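Local coordinates for 3-oxoacyl-(Acyl-carrier protein) synthase (PDB 4EFI) that probably catalyses the condensation step that lengthens acyl chains on acyl carrier protein, as a KAS III-like member of the thiolase superfamily, at residues L113-P116 with A117-A121; E75-L78 with A79-W83; L231-G235 with G236-N240; K29-N33 with D34-E38. All blocks are in the same frame, centred on the assembly; numbering follows the deposited sequence.

Contact 1: L113-P116 with A117-A121; sequences LDLP and ASCLA
Cys-119 turns its thiol back over the side chain of Leu-115, SG standing 3.9 Å from Leu-115 CD1 and 4.1 Å from Leu-115 CB. This is plain apolar contact. The sulfur gets there because it extends opposite the backbone nitrogen of its own residue (chi1 -176°), swinging back over the chain that has just gone past. The neighbouring CB of Cys-119 rests against the proline ring, 4.1 Å from Pro-116 CD. Ser-118 comes to the same ring from the other end, its OG 3.8 Å from Pro-116 CG.

A backbone bond closes the turn that brings these groups together. Cys-119 N gives its hydrogen to Pro-116 O at 2.9 Å with an N-H...O angle of 159°, completing a type I beta turn from Pro-116 to Cys-119. The turn belongs to a beta-alpha-beta crossover of the thiolase fold: parallel strands 90-94 and 120-124 lie next to each other in the six-stranded sheet, and helix 105-112 links them.

Further out, that helix stops in a Schellman motif with Asp-114 taking positive phi, which redirects the chain toward Leu-115. The carbonyl oxygen of Leu-115 then accepts from Gln-110 NE2, tying the connection back to the helix. Leu-115 and Cys-119 both touch Ile-88, and Leu-115 also reaches Leu-91. Just beyond the turn, Leu-120 makes backbone bonds with Asp-89 and Leu-91 and begins strand 120-124, one of the two edge strands of the sheet.

Contact 2: E75-L78 with A79-W83; sequences EKLL and AGLGW
A Schellman motif ends helix 66-81, and the carbonyl oxygen of Leu-78 is where its bonds gather. Trp-83 N, in the carbonyl plane, donates to Leu-78 O at 3.2 Å, and inside this bond Gly-82 N makes a weak one to Ala-79 O. Gly-82 N also approaches Leu-78 O, at 2.8 Å, but this bond too is weak because the N-H is badly bent (127°). Gly-82 takes positive phi, a conformation that favours glycine, and is the first residue to leave helical phi/psi. A water donates to both Leu-78 O and Trp-83 O, so the last turn and the departing chain share one solvent bridge. Before the cap, Ala-79, Gly-80 and Leu-81 keep the normal helical bonds to Glu-75, Lys-76 and Leu-77.

The side chains follow the same geometry. Leu-77 and Leu-81, one turn apart, run side by side and point the same way, with Leu-77 CD1 3.8 Å from Leu-81 CD1. The same Leu-81 CD1 methyl sits over the centre of one face of the Trp-83 indole, 3.8 Å above its plane. Leu-78 crosses Trp-83 at about a right angle, its CD2 3.9 Å from Trp-83 CB.

Leu-77, Leu-81 and Trp-83 lean on strand 176-184, and Leu-77 and Trp-83 also reach strand 17-26. Arg-149, the first residue of strand 149-156, adds a cation-pi contact to the indole, while Lys-76 lies along strand 349-353.

Contact 3: L231-G235 with G236-N240; sequences LFMDG and GEIFN
One face of the Asp-234 carboxylate is taken by Glu-237: its CG lies over the carboxylate carbon, 3.4 Å from Asp-234 CG, and its backbone N reaches OD1 from the same face. The two carboxylates are turned almost perpendicular, their planes 88° apart. Glu-237 N donates to Asp-234 OD1 at 3.2 Å from above the carboxylate plane, although the N-H itself points nearly straight at the oxygen (167°). This makes Asp-234 the N-cap of helix 235-257. Its CG lies opposite its backbone N (chi1 -173°), which carries the carboxylate over the first turn.

Asp-234 OD2 forms a salt bridge with Arg-222 and takes a 2.6 Å bond from a water that only weakly reaches Glu-237 OE2. Arg-222 probably balances the charge of Asp-234 and so eases the approach of the Glu-237 carboxylate, whose OE2 is 4.8 Å from Asp-234 OD2. The backbone carries the helix on: Ile-238 N donates to Asp-234 O and Phe-239 N to Gly-235 O.

On the apolar side, Met-233, at the end of the short strand 232-233, crosses Ile-238 at about a right angle, its bent end bringing CE within 3.8 Å of Ile-238 CD1.

Contact 4: K29-N33 with D34-E38; sequences KQVDN and DYFVE
Asn-33 O receives the backbone N-H of Phe-36 at 2.9 Å, the shortest sound polar bond in this turn, with an N-H...O angle of 160°. One residue earlier, Tyr-35 N donates to Asp-32 O at 3.2 Å. Val-37 N continues the pattern to Asp-34 O. Each bond reaches back three residues, so the chain after strand 30-32 winds up tightly, helical in its phi and psi but without regular helix bonding.

The turn brings its aromatic rings together. Tyr-35 sets its CD2 over the centre of one face of the Phe-36 ring, 3.7 Å above the plane, while Phe-36 CE1 lies in plane at the edge of the tyrosine. Asn-33 O lies at the edge of the Phe-36 ring, near its plane. Val-31 fills in from the strand: CG1, opposite its own backbone N (chi1 178°), packs 3.8 Å from Tyr-35 CB and 4.1 Å from Phe-36 CE2.

Strand 30-32 pairs antiparallel with strand 56-58, and Trp-59 meets the Tyr-35 ring at nearly right angles. The Asn-33 amide is used at both ends, ND2 donating to Val-54 O and OD1 accepting from Arg-57. With both ends bonded, the rotation of the amide about chi2 is set, and Arg-57, gripping Asn-33 OD1 and Val-31 O together, ties the turn to strand 56-58.

None of the four is a true core contact: contact 1 is partly buried, and contacts 2, 3 and 4 lie at the surface. Contacts 1 and 2 touch directly, Leu-113 CD2 packing 3.7 Å from Glu-75 CG, and both lean on Ile-88 beside the six-stranded sheet. Contact 3 lies on the opposite side of the chain's centre from both. Contacts 1 and 2 pair backbone turns with largely apolar packing against the sheet; contact 2 also meets an arginine, Arg-149, but through an indole and not a polar group. Contacts 3 and 4, each beginning on a strand of a small two-stranded sheet, draw an arginine onto a polar side chain: Arg-222 by charge, Arg-57 by a neutral amide.

Contact 1: L113-P116 with A117-A121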
loop_
_atom_site.group_PDB
_atom_site.type_symbol
_atom_site.label_atom_id
_atom_site.label_comp_id
_atom_site.label_asym_id
_atom_site.label_seq_id
_atom_site.Cartn_x
_atom_site.Cartn_y
_atom_site.Cartn_z
ATOM N N LEU A 113 -20.587 6.939 -2.109
ATOM C CA LEU A 113 -20.043 8.192 -2.648
ATOM C C LEU A 113 -20.924 8.796 -3.733
ATOM O O LEU A 113 -20.574 9.830 -4.306
ATOM C CB LEU A 113 -18.616 7.986 -3.170
ATOM C CG LEU A 113 -17.597 7.609 -2.101
ATOM C CD1 LEU A 113 -16.289 7.218 -2.736
ATOM C CD2 LEU A 113 -17.400 8.750 -1.102
ATOM N N ASP A 114 -22.074 8.182 -4.017
ATOM C CA ASP A 114 -23.039 8.701 -5.008
ATOM C C ASP A 114 -22.455 8.752 -6.416
ATOM O O ASP A 114 -22.821 9.627 -7.201
ATOM C CB ASP A 114 -23.580 10.100 -4.626
ATOM C CG ASP A 114 -24.776 10.525 -5.469
ATOM O OD1 ASP A 114 -25.586 9.651 -5.850
ATOM O OD2 ASP A 114 -24.916 11.750 -5.743
ATOM N N LEU A 115 -21.589 7.809 -6.761
ATOM C CA LEU A 115 -21.007 7.767 -8.096
ATOM C C LEU A 115 -22.032 7.221 -9.083
ATOM O O LEU A 115 -22.955 6.496 -8.700
ATOM C CB LEU A 115 -19.719 6.931 -8.083
ATOM C CG LEU A 115 -18.751 7.278 -6.941
ATOM C CD1 LEU A 115 -17.434 6.488 -7.053
ATOM C CD2 LEU A 115 -18.474 8.782 -6.890
ATOM N N PRO A 116 -21.875 7.550 -10.371
ATOM C CA PRO A 116 -22.925 7.197 -11.327
ATOM C C PRO A 116 -22.893 5.739 -11.771
ATOM O O PRO A 116 -21.927 5.010 -11.515
ATOM C CB PRO A 116 -22.647 8.118 -12.513
ATOM C CG PRO A 116 -21.199 8.445 -12.416
ATOM C CD PRO A 116 -20.814 8.381 -10.970
ATOM N N ALA A 117 -23.963 5.325 -12.432
ATOM C CA ALA A 117 -24.063 3.966 -12.946
ATOM C C ALA A 117 -22.984 3.631 -13.957
ATOM O O ALA A 117 -22.658 2.463 -14.143
ATOM C CB ALA A 117 -25.434 3.773 -13.554
ATOM N N SER A 118 -22.416 4.645 -14.592
ATOM C CA SER A 118 -21.355 4.483 -15.564
ATOM C C SER A 118 -19.989 4.391 -14.903
ATOM O O SER A 118 -18.972 4.269 -15.600
ATOM C CB SER A 118 -21.359 5.657 -16.532
ATOM O OG SER A 118 -21.369 6.897 -15.841
ATOM N N CYS A 119 -19.933 4.446 -13.575
ATOM C CA CYS A 119 -18.657 4.289 -12.878
ATOM C C CYS A 119 -18.279 2.815 -12.764
ATOM O O CYS A 119 -18.981 2.041 -12.136
ATOM C CB CYS A 119 -18.744 4.914 -11.488
ATOM S SG CYS A 119 -17.181 4.873 -10.557
ATOM N N LEU A 120 -17.169 2.417 -13.383
ATOM C CA LEU A 120 -16.676 1.059 -13.239
ATOM C C LEU A 120 -16.364 0.794 -11.776
ATOM O O LEU A 120 -15.897 1.680 -11.062
ATOM C CB LEU A 120 -15.405 0.884 -14.069
ATOM C CG LEU A 120 -15.529 1.175 -15.539
ATOM C CD1 LEU A 120 -14.201 0.894 -16.253
ATOM C CD2 LEU A 120 -16.655 0.357 -16.183
ATOM N N ALA A 121 -16.603 -0.430 -11.326
ATOM C CA ALA A 121 -16.408 -0.785 -9.926
ATOM C C ALA A 121 -15.668 -2.122 -9.848
ATOM O O ALA A 121 -16.230 -3.172 -10.135
ATOM C CB ALA A 121 -17.761 -0.858 -9.228
#

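Contact 2: E75-L78 with A79-W83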
loop_
_atom_site.group_PDB
_atom_site.type_symbol
_atom_site.label_atom_id
_atom_site.label_comp_id
_atom_site.label_asym_id
_atom_site.label_seq_id
_atom_site.Cartn_x
_atom_site.Cartn_y
_atom_site.Cartn_z
ATOM N N GLU A 75 -14.329 11.007 0.650
ATOM C CA GLU A 75 -15.147 12.197 0.895
ATOM C C GLU A 75 -14.293 13.425 1.049
ATOM O O GLU A 75 -14.596 14.486 0.484
ATOM C CB GLU A 75 -16.016 11.986 2.138
ATOM C CG GLU A 75 -17.117 10.949 1.869
ATOM C CD GLU A 75 -17.875 10.475 3.094
ATOM O OE1 GLU A 75 -17.305 10.435 4.202
ATOM O OE2 GLU A 75 -19.054 10.107 2.911
ATOM N N LYS A 76 -13.221 13.318 1.817
ATOM C CA LYS A 76 -12.335 14.445 2.032
ATOM C C LYS A 76 -11.620 14.833 0.736
ATOM O O LYS A 76 -11.475 16.019 0.425
ATOM C CB LYS A 76 -11.330 14.095 3.144
ATOM C CG LYS A 76 -10.314 15.152 3.469
ATOM C CD LYS A 76 -10.933 16.335 4.168
ATOM C CE LYS A 76 -9.859 17.298 4.643
ATOM N NZ LYS A 76 -10.444 18.337 5.547
ATOM N N LEU A 77 -11.179 13.837 -0.020
ATOM C CA LEU A 77 -10.499 14.078 -1.282
ATOM C C LEU A 77 -11.398 14.787 -2.298
ATOM O O LEU A 77 -11.008 15.785 -2.911
ATOM C CB LEU A 77 -10.028 12.747 -1.852
ATOM C CG LEU A 77 -9.401 12.740 -3.249
ATOM C CD1 LEU A 77 -8.067 13.456 -3.287
ATOM C CD2 LEU A 77 -9.234 11.300 -3.746
ATOM N N LEU A 78 -12.605 14.263 -2.480
ATOM C CA LEU A 78 -13.535 14.853 -3.432
ATOM C C LEU A 78 -13.907 16.275 -3.030
ATOM O O LEU A 78 -14.029 17.162 -3.887
ATOM C CB LEU A 78 -14.800 14.004 -3.582
ATOM C CG LEU A 78 -14.591 12.643 -4.250
ATOM C CD1 LEU A 78 -15.810 11.776 -4.091
ATOM C CD2 LEU A 78 -14.207 12.781 -5.720
ATOM N N ALA A 79 -14.131 16.506 -1.741
ATOM C CA ALA A 79 -14.453 17.849 -1.270
ATOM C C ALA A 79 -13.303 18.790 -1.528
ATOM O O ALA A 79 -13.515 19.923 -1.931
ATOM C CB ALA A 79 -14.792 17.820 0.207
ATOM N N GLY A 80 -12.082 18.363 -1.249
ATOM C CA GLY A 80 -10.921 19.198 -1.492
ATOM C C GLY A 80 -10.719 19.549 -2.951
ATOM O O GLY A 80 -10.393 20.680 -3.292
ATOM N N LEU A 81 -10.854 18.568 -3.817
ATOM C CA LEU A 81 -10.700 18.778 -5.248
ATOM C C LEU A 81 -11.863 19.544 -5.852
ATOM O O LEU A 81 -11.708 20.153 -6.904
ATOM C CB LEU A 81 -10.581 17.437 -5.976
ATOM C CG LEU A 81 -9.259 16.724 -5.731
ATOM C CD1 LEU A 81 -9.300 15.312 -6.309
ATOM C CD2 LEU A 81 -8.082 17.486 -6.301
ATOM N N GLY A 82 -13.032 19.467 -5.219
ATOM C CA GLY A 82 -14.243 20.032 -5.795
ATOM C C GLY A 82 -14.766 19.222 -6.956
ATOM O O GLY A 82 -15.458 19.761 -7.832
ATOM N N TRP A 83 -14.481 17.923 -6.966
ATOM C CA TRP A 83 -14.987 17.042 -8.004
ATOM C C TRP A 83 -16.407 16.598 -7.666
ATOM O O TRP A 83 -16.642 16.045 -6.581
ATOM C CB TRP A 83 -14.093 15.811 -8.108
ATOM C CG TRP A 83 -12.801 16.029 -8.827
ATOM C CD1 TRP A 83 -12.280 17.201 -9.242
ATOM C CD2 TRP A 83 -11.871 15.011 -9.219
ATOM N NE1 TRP A 83 -11.079 16.996 -9.879
ATOM C CE2 TRP A 83 -10.808 15.649 -9.872
ATOM C CE3 TRP A 83 -11.840 13.623 -9.077
ATOM C CZ2 TRP A 83 -9.713 14.944 -10.396
ATOM C CZ3 TRP A 83 -10.753 12.924 -9.610
ATOM C CH2 TRP A 83 -9.717 13.583 -10.261
HETATM O O HOH W 1 -17.030 18.033 -4.423
#

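Contact 3: L231-G235 with G236-N240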
loop_
_atom_site.group_PDB
_atom_site.type_symbol
_atom_site.label_atom_id
_atom_site.label_comp_id
_atom_site.label_asym_id
_atom_site.label_seq_id
_atom_site.Cartn_x
_atom_site.Cartn_y
_atom_site.Cartn_z
ATOM N N LEU A 231 -2.973 -14.569 9.721
ATOM C CA LEU A 231 -1.863 -14.357 8.825
ATOM C C LEU A 231 -0.631 -15.110 9.282
ATOM O O LEU A 231 -0.220 -15.012 10.434
ATOM C CB LEU A 231 -1.557 -12.859 8.764
ATOM C CG LEU A 231 -0.410 -12.433 7.860
ATOM C CD1 LEU A 231 -0.740 -12.706 6.419
ATOM C CD2 LEU A 231 -0.098 -10.937 8.069
ATOM N N PHE A 232 -0.051 -15.843 8.332
ATOM C CA PHE A 232 1.235 -16.511 8.491
ATOM C C PHE A 232 2.284 -15.839 7.616
ATOM O O PHE A 232 2.047 -15.562 6.455
ATOM C CB PHE A 232 1.120 -17.991 8.094
ATOM C CG PHE A 232 2.444 -18.699 8.047
ATOM C CD1 PHE A 232 2.990 -19.241 9.203
ATOM C CD2 PHE A 232 3.162 -18.794 6.860
ATOM C CE1 PHE A 232 4.196 -19.864 9.183
ATOM C CE2 PHE A 232 4.384 -19.423 6.837
ATOM C CZ PHE A 232 4.903 -19.963 7.999
ATOM N N MET A 233 3.444 -15.584 8.197
ATOM C CA MET A 233 4.579 -15.056 7.456
ATOM C C MET A 233 5.833 -15.832 7.777
ATOM O O MET A 233 6.190 -15.993 8.950
ATOM C CB MET A 233 4.838 -13.596 7.828
ATOM C CG MET A 233 3.645 -12.724 7.719
ATOM S SD MET A 233 4.030 -11.005 8.168
ATOM C CE MET A 233 5.167 -10.545 6.858
ATOM N N ASP A 234 6.521 -16.305 6.745
ATOM C CA ASP A 234 7.845 -16.900 6.910
ATOM C C ASP A 234 8.863 -15.783 6.728
ATOM O O ASP A 234 9.234 -15.443 5.605
ATOM C CB ASP A 234 8.079 -18.022 5.877
ATOM C CG ASP A 234 9.364 -18.793 6.119
ATOM O OD1 ASP A 234 10.353 -18.166 6.530
ATOM O OD2 ASP A 234 9.375 -20.025 5.897
ATOM N N GLY A 235 9.331 -15.223 7.839
ATOM C CA GLY A 235 10.151 -14.019 7.784
ATOM C C GLY A 235 11.457 -14.177 7.030
ATOM O O GLY A 235 11.865 -13.281 6.300
ATOM N N GLY A 236 12.105 -15.319 7.215
ATOM C CA GLY A 236 13.370 -15.592 6.555
ATOM C C GLY A 236 13.216 -15.685 5.051
ATOM O O GLY A 236 14.027 -15.137 4.292
ATOM N N GLU A 237 12.158 -16.361 4.605
ATOM C CA GLU A 237 11.903 -16.482 3.174
ATOM C C GLU A 237 11.543 -15.120 2.587
ATOM O O GLU A 237 12.050 -14.764 1.534
ATOM C CB GLU A 237 10.782 -17.490 2.901
ATOM C CG GLU A 237 11.138 -18.938 3.192
ATOM C CD GLU A 237 12.118 -19.537 2.199
ATOM O OE1 GLU A 237 12.158 -19.086 1.039
ATOM O OE2 GLU A 237 12.849 -20.476 2.585
ATOM N N ILE A 238 10.702 -14.352 3.272
ATOM C CA ILE A 238 10.322 -13.041 2.757
ATOM C C ILE A 238 11.545 -12.115 2.682
ATOM O O ILE A 238 11.708 -11.386 1.698
ATOM C CB ILE A 238 9.217 -12.424 3.614
ATOM C CG1 ILE A 238 7.939 -13.254 3.493
ATOM C CG2 ILE A 238 8.947 -10.987 3.185
ATOM C CD1 ILE A 238 6.976 -13.056 4.626
ATOM N N PHE A 239 12.394 -12.131 3.709
ATOM C CA PHE A 239 13.586 -11.286 3.703
ATOM C C PHE A 239 14.484 -11.606 2.510
ATOM O O PHE A 239 14.943 -10.711 1.809
ATOM C CB PHE A 239 14.363 -11.427 5.017
ATOM C CG PHE A 239 15.601 -10.558 5.086
ATOM C CD1 PHE A 239 15.527 -9.249 5.549
ATOM C CD2 PHE A 239 16.826 -11.049 4.680
ATOM C CE1 PHE A 239 16.662 -8.449 5.607
ATOM C CE2 PHE A 239 17.958 -10.258 4.733
ATOM C CZ PHE A 239 17.876 -8.958 5.193
ATOM N N ASN A 240 14.742 -12.887 2.284
ATOM C CA ASN A 240 15.573 -13.286 1.154
ATOM C C ASN A 240 14.946 -12.961 -0.203
ATOM O O ASN A 240 15.651 -12.490 -1.093
ATOM C CB ASN A 240 15.917 -14.770 1.266
ATOM C CG ASN A 240 16.831 -15.058 2.447
ATOM O OD1 ASN A 240 17.669 -14.233 2.811
ATOM N ND2 ASN A 240 16.662 -16.220 3.062
HETATM O O HOH W 2 11.354 -21.704 5.371
#

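Contact 4: K29-N33 with D34-E38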
loop_
_atom_site.group_PDB
_atom_site.type_symbol
_atom_site.label_atom_id
_atom_site.label_comp_id
_atom_site.label_asym_id
_atom_site.label_seq_id
_atom_site.Cartn_x
_atom_site.Cartn_y
_atom_site.Cartn_z
ATOM N N LYS A 29 -8.135 5.192 16.963
ATOM C CA LYS A 29 -7.585 4.356 18.026
ATOM C C LYS A 29 -6.069 4.227 17.887
ATOM O O LYS A 29 -5.574 3.546 16.988
ATOM C CB LYS A 29 -8.231 2.970 17.998
ATOM N N GLN A 30 -5.297 4.759 18.831
ATOM C CA GLN A 30 -3.836 4.650 18.793
ATOM C C GLN A 30 -3.362 3.642 19.840
ATOM O O GLN A 30 -3.678 3.777 21.019
ATOM C CB GLN A 30 -3.189 6.015 19.050
ATOM C CG GLN A 30 -1.661 5.975 19.162
ATOM C CD GLN A 30 -1.071 7.258 19.739
ATOM O OE1 GLN A 30 -0.273 7.230 20.682
ATOM N NE2 GLN A 30 -1.460 8.389 19.170
ATOM N N VAL A 31 -2.592 2.651 19.384
ATOM C CA VAL A 31 -2.125 1.535 20.197
ATOM C C VAL A 31 -0.600 1.713 20.315
ATOM O O VAL A 31 0.123 1.662 19.321
ATOM C CB VAL A 31 -2.465 0.200 19.517
ATOM C CG1 VAL A 31 -1.948 -0.986 20.312
ATOM C CG2 VAL A 31 -3.975 0.076 19.282
ATOM N N ASP A 32 -0.137 1.886 21.544
ATOM C CA ASP A 32 1.274 2.058 21.856
ATOM C C ASP A 32 1.892 0.688 22.111
ATOM O O ASP A 32 1.199 -0.298 22.280
ATOM C CB ASP A 32 1.433 2.915 23.116
ATOM C CG ASP A 32 0.689 4.229 23.034
ATOM O OD1 ASP A 32 0.726 4.864 21.967
ATOM O OD2 ASP A 32 0.058 4.625 24.040
ATOM N N ASN A 33 3.216 0.633 22.187
ATOM C CA ASN A 33 3.868 -0.640 22.488
ATOM C C ASN A 33 3.575 -1.136 23.891
ATOM O O ASN A 33 3.650 -2.341 24.136
ATOM C CB ASN A 33 5.382 -0.539 22.255
ATOM C CG ASN A 33 5.735 -0.426 20.787
ATOM O OD1 ASN A 33 4.935 -0.835 19.936
ATOM N ND2 ASN A 33 6.874 0.170 20.473
ATOM N N ASP A 34 3.217 -0.239 24.804
ATOM C CA ASP A 34 2.898 -0.634 26.178
ATOM C C ASP A 34 1.834 -1.713 26.146
ATOM O O ASP A 34 1.856 -2.636 26.962
ATOM C CB ASP A 34 2.404 0.557 27.027
ATOM C CG ASP A 34 3.536 1.432 27.532
ATOM O OD1 ASP A 34 4.657 1.294 27.010
ATOM O OD2 ASP A 34 3.297 2.268 28.442
ATOM N N TYR A 35 0.904 -1.597 25.194
ATOM C CA TYR A 35 -0.210 -2.525 25.081
ATOM C C TYR A 35 0.271 -3.985 25.121
ATOM O O TYR A 35 -0.428 -4.857 25.633
ATOM C CB TYR A 35 -0.966 -2.253 23.769
ATOM C CG TYR A 35 -2.144 -3.170 23.481
ATOM C CD1 TYR A 35 -3.396 -2.932 24.036
ATOM C CD2 TYR A 35 -2.008 -4.255 22.636
ATOM C CE1 TYR A 35 -4.474 -3.771 23.757
ATOM C CE2 TYR A 35 -3.066 -5.092 22.356
ATOM C CZ TYR A 35 -4.296 -4.852 22.913
ATOM O OH TYR A 35 -5.350 -5.699 22.629
ATOM N N PHE A 36 1.447 -4.245 24.556
ATOM C CA PHE A 36 1.906 -5.622 24.304
ATOM C C PHE A 36 2.784 -6.232 25.395
ATOM O O PHE A 36 3.090 -7.433 25.361
ATOM C CB PHE A 36 2.684 -5.685 22.998
ATOM C CG PHE A 36 1.882 -5.306 21.817
ATOM C CD1 PHE A 36 1.057 -6.229 21.194
ATOM C CD2 PHE A 36 1.931 -4.017 21.335
ATOM C CE1 PHE A 36 0.319 -5.860 20.099
ATOM C CE2 PHE A 36 1.190 -3.649 20.256
ATOM C CZ PHE A 36 0.398 -4.562 19.626
ATOM N N VAL A 37 3.183 -5.419 26.363
ATOM C CA VAL A 37 4.130 -5.869 27.386
ATOM C C VAL A 37 3.558 -6.918 28.349
ATOM O O VAL A 37 4.307 -7.718 28.900
ATOM C CB VAL A 37 4.686 -4.666 28.167
ATOM C CG1 VAL A 37 5.444 -5.101 29.414
ATOM C CG2 VAL A 37 5.584 -3.836 27.253
ATOM N N GLU A 38 2.250 -6.927 28.566
ATOM C CA GLU A 38 1.653 -7.935 29.447
ATOM C C GLU A 38 1.747 -9.337 28.834
ATOM O O GLU A 38 2.127 -10.301 29.514
ATOM C CB GLU A 38 0.198 -7.597 29.746
#